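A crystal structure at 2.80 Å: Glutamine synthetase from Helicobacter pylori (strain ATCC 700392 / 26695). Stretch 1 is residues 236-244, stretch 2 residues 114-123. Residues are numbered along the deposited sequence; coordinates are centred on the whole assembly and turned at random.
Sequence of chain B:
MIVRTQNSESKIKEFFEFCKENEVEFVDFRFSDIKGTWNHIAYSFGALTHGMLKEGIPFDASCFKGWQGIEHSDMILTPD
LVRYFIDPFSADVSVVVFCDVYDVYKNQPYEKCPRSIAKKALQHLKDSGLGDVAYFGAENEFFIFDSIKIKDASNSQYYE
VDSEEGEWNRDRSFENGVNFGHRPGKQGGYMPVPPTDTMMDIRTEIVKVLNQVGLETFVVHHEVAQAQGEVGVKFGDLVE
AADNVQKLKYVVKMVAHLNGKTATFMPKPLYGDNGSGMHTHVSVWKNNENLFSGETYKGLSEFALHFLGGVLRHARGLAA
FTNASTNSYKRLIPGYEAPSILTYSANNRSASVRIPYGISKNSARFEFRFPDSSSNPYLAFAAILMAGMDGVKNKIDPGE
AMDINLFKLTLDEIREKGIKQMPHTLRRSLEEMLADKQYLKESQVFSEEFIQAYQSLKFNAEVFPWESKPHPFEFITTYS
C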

# COMPACT_ATOMS: atom_id res chain seq x y z
N GLY B 236 13.06 -55.62 -13.47
CA GLY B 236 14.49 -55.80 -13.60
C GLY B 236 15.03 -56.69 -12.50
O GLY B 236 14.37 -56.92 -11.48
N ASP B 237 16.27 -57.18 -12.71
CA ASP B 237 16.95 -57.95 -11.68
C ASP B 237 17.25 -57.06 -10.48
O ASP B 237 17.16 -55.83 -10.54
CB ASP B 237 18.20 -58.63 -12.24
CG ASP B 237 19.42 -57.71 -12.34
OD1 ASP B 237 19.99 -57.33 -11.28
OD2 ASP B 237 19.82 -57.40 -13.50
N LEU B 238 17.62 -57.69 -9.36
CA LEU B 238 17.52 -57.01 -8.08
C LEU B 238 18.26 -55.68 -8.10
O LEU B 238 17.70 -54.65 -7.74
CB LEU B 238 18.04 -57.89 -6.95
CG LEU B 238 17.75 -57.22 -5.59
CD1 LEU B 238 17.25 -58.25 -4.60
CD2 LEU B 238 18.91 -56.40 -5.00
N VAL B 239 19.51 -55.68 -8.54
CA VAL B 239 20.26 -54.42 -8.56
C VAL B 239 19.69 -53.48 -9.63
O VAL B 239 19.41 -52.30 -9.36
CB VAL B 239 21.76 -54.69 -8.79
CG1 VAL B 239 22.52 -53.37 -8.97
CG2 VAL B 239 22.33 -55.61 -7.69
N GLU B 240 19.54 -53.98 -10.86
CA GLU B 240 19.06 -53.16 -11.97
C GLU B 240 17.71 -52.53 -11.69
O GLU B 240 17.45 -51.40 -12.11
CB GLU B 240 19.02 -54.03 -13.23
CG GLU B 240 18.57 -53.38 -14.49
CD GLU B 240 18.00 -54.42 -15.41
OE1 GLU B 240 17.79 -54.13 -16.60
OE2 GLU B 240 17.79 -55.56 -14.92
N ALA B 241 16.81 -53.24 -11.01
CA ALA B 241 15.56 -52.59 -10.65
C ALA B 241 15.81 -51.42 -9.71
O ALA B 241 15.34 -50.30 -9.94
CB ALA B 241 14.61 -53.60 -10.03
N ALA B 242 16.61 -51.64 -8.67
CA ALA B 242 16.91 -50.58 -7.73
C ALA B 242 17.64 -49.46 -8.42
O ALA B 242 17.51 -48.29 -8.03
CB ALA B 242 17.77 -51.11 -6.59
N ASP B 243 18.45 -49.79 -9.44
CA ASP B 243 19.10 -48.76 -10.23
C ASP B 243 18.10 -47.90 -10.97
O ASP B 243 18.18 -46.67 -10.94
CB ASP B 243 20.07 -49.39 -11.21
CG ASP B 243 21.40 -49.64 -10.61
OD1 ASP B 243 21.56 -49.52 -9.38
OD2 ASP B 243 22.32 -49.92 -11.39
N ASN B 244 17.12 -48.53 -11.61
CA ASN B 244 16.20 -47.73 -12.40
C ASN B 244 15.34 -46.88 -11.51
O ASN B 244 14.91 -45.80 -11.91
CB ASN B 244 15.29 -48.63 -13.25
CG ASN B 244 16.02 -49.30 -14.37
OD1 ASN B 244 17.03 -48.80 -14.87
ND2 ASN B 244 15.52 -50.45 -14.78
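Stretch 2 (114-123) PRSIAKKALQ

Two helices from distant parts of one chain pack here in a roughly antiparallel fashion, through a small apolar patch of leucine, valine and alanine that is closed at one end by an arginine-aspartate salt bridge. Stretch 2 is helical throughout, from Pro114 to Gln123, and its helix runs on beyond the stretch. In stretch 1 the helix begins at Leu238 and likewise continues past Asn244. The N-to-C directions of the two axes make an angle of 149°, and the axes approach to 9.3 Å; together the stretches bury 383 Å².

The register follows from the opposed directions: as stretch 1 advances from Leu238 to Asp243, its partners step back from Leu122 through Ala118 to Arg115. The CA atoms of Val239 and Ala118 are 5.6 Å apart, and those of Leu238 and Leu122 6.4 Å. At this close approach the side chain of Ala118 is a single methyl group. Ala118 CB, directed toward stretch 1, meets Leu238 CD2 at 3.5 Å and Val239 CG2 at 3.6 Å, so two neighbouring residues of the first helix share one alanine. The same methyl groups also reach the backbone of stretch 2: Ala118 O lies 3.4 Å from Leu238 CD2 and 3.2 Å from Val239 CG2. That carbonyl is engaged within its own helix, Ala118 O accepting a weak hydrogen bond from Leu122 N at 3.3 Å.

Val239, chi1 t, has the largest covered area of any residue in the contact. Val239 CG2 also touches the aliphatic part of Lys119, 3.7 Å from Lys119 CG, although the CA-to-CB bond of that lysine points away; the extended chain ends in an NZ bonded elsewhere in the structure. On its other branch, Val239 CG1 comes within 3.4 Å of Arg115 NH1, approaching the guanidinium obliquely.

The CA-to-CB bond of Arg115 points sideways, yet the end of its side chain comes nearer to stretch 1 and finds Asp243, one helical turn beyond Val239. The salt bridge is short, with Arg115 NH1 2.5 Å from Asp243 OD2, which lies at the guanidinium edge, near its plane. Arg115 NH1 also donates a weak hydrogen bond to Asp243 OD1 at 3.0 Å, although the position of Asp243 OD1 is less certain. Because both residues are buried, the pairing balances charge where solvent offers little help.

At the opposite end of the contact Leu122 rests against the start of the first helix. Leu122 CB is 4.2 Å from Leu238 CB, and Leu122 CD2 lies 3.5 Å from Asp237 OD1. Asp237 is the N-cap: Asp237 OD1 accepts weak hydrogen bonds from Val239 N at 3.2 Å and Glu240 N at 3.4 Å, occupying amides that have no preceding turn to supply acceptors. The cap is braced in return, since Asp237 N donates to Glu240 OE2 at 3.1 Å. The CA-to-CB bond of Glu240 points away from stretch 2, as those of Ser116 and Lys120 do from stretch 1.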

# COMPACT_ATOMS: atom_id res chain seq x y z
N PRO B 114 25.18 -49.74 0.04
CA PRO B 114 23.92 -50.41 -0.25
C PRO B 114 23.90 -51.09 -1.61
O PRO B 114 23.34 -52.19 -1.74
CB PRO B 114 22.91 -49.27 -0.19
CG PRO B 114 23.54 -48.23 0.62
CD PRO B 114 24.99 -48.30 0.31
N ARG B 115 24.40 -50.43 -2.64
CA ARG B 115 24.46 -51.08 -3.94
C ARG B 115 25.39 -52.31 -3.92
O ARG B 115 25.16 -53.28 -4.66
CB ARG B 115 24.85 -50.04 -4.99
CG ARG B 115 24.58 -50.50 -6.35
CD ARG B 115 24.82 -49.45 -7.40
NE ARG B 115 25.78 -50.02 -8.33
CZ ARG B 115 25.49 -50.58 -9.49
NH1 ARG B 115 24.24 -50.63 -9.92
NH2 ARG B 115 26.46 -51.10 -10.23
N SER B 116 26.44 -52.29 -3.07
CA SER B 116 27.27 -53.49 -2.87
C SER B 116 26.49 -54.59 -2.17
O SER B 116 26.66 -55.78 -2.47
CB SER B 116 28.52 -53.14 -2.07
OG SER B 116 29.47 -52.41 -2.82
N ILE B 117 25.68 -54.23 -1.18
CA ILE B 117 24.78 -55.19 -0.57
C ILE B 117 23.87 -55.82 -1.63
O ILE B 117 23.69 -57.04 -1.65
CB ILE B 117 23.96 -54.53 0.56
CG1 ILE B 117 24.90 -54.11 1.71
CG2 ILE B 117 22.79 -55.43 1.05
CD1 ILE B 117 24.23 -53.36 2.87
N ALA B 118 23.34 -55.02 -2.56
CA ALA B 118 22.36 -55.53 -3.51
C ALA B 118 22.95 -56.53 -4.47
O ALA B 118 22.21 -57.35 -5.01
CB ALA B 118 21.72 -54.39 -4.32
N LYS B 119 24.25 -56.47 -4.72
CA LYS B 119 24.88 -57.53 -5.49
C LYS B 119 25.12 -58.74 -4.60
O LYS B 119 24.71 -59.85 -4.94
CB LYS B 119 26.19 -57.02 -6.06
CG LYS B 119 25.97 -55.91 -7.01
CD LYS B 119 27.26 -55.49 -7.66
CE LYS B 119 27.00 -54.34 -8.59
NZ LYS B 119 28.21 -53.80 -9.26
N LYS B 120 25.60 -58.52 -3.38
CA LYS B 120 25.84 -59.64 -2.49
C LYS B 120 24.54 -60.37 -2.18
O LYS B 120 24.55 -61.59 -1.96
CB LYS B 120 26.55 -59.11 -1.24
CG LYS B 120 27.99 -58.68 -1.54
CD LYS B 120 28.75 -58.10 -0.36
CE LYS B 120 28.52 -58.88 0.92
NZ LYS B 120 28.78 -60.33 0.77
N ALA B 121 23.41 -59.68 -2.24
CA ALA B 121 22.12 -60.31 -1.97
C ALA B 121 21.62 -61.11 -3.16
O ALA B 121 20.94 -62.12 -2.98
CB ALA B 121 21.07 -59.28 -1.59
N LEU B 122 21.84 -60.60 -4.37
CA LEU B 122 21.49 -61.34 -5.57
C LEU B 122 22.51 -62.43 -5.87
O LEU B 122 22.17 -63.41 -6.54
CB LEU B 122 21.34 -60.40 -6.76
CG LEU B 122 21.13 -61.02 -8.15
CD1 LEU B 122 19.84 -61.81 -8.23
CD2 LEU B 122 21.17 -59.91 -9.20
N GLN B 123 23.74 -62.29 -5.40
CA GLN B 123 24.68 -63.37 -5.66
C GLN B 123 24.52 -64.51 -4.66
O GLN B 123 24.76 -65.67 -5.01
CB GLN B 123 26.10 -62.82 -5.69
CG GLN B 123 26.55 -62.35 -7.09
CD GLN B 123 25.69 -61.22 -7.75
OE1 GLN B 123 24.58 -60.88 -7.30
NE2 GLN B 123 26.22 -60.65 -8.82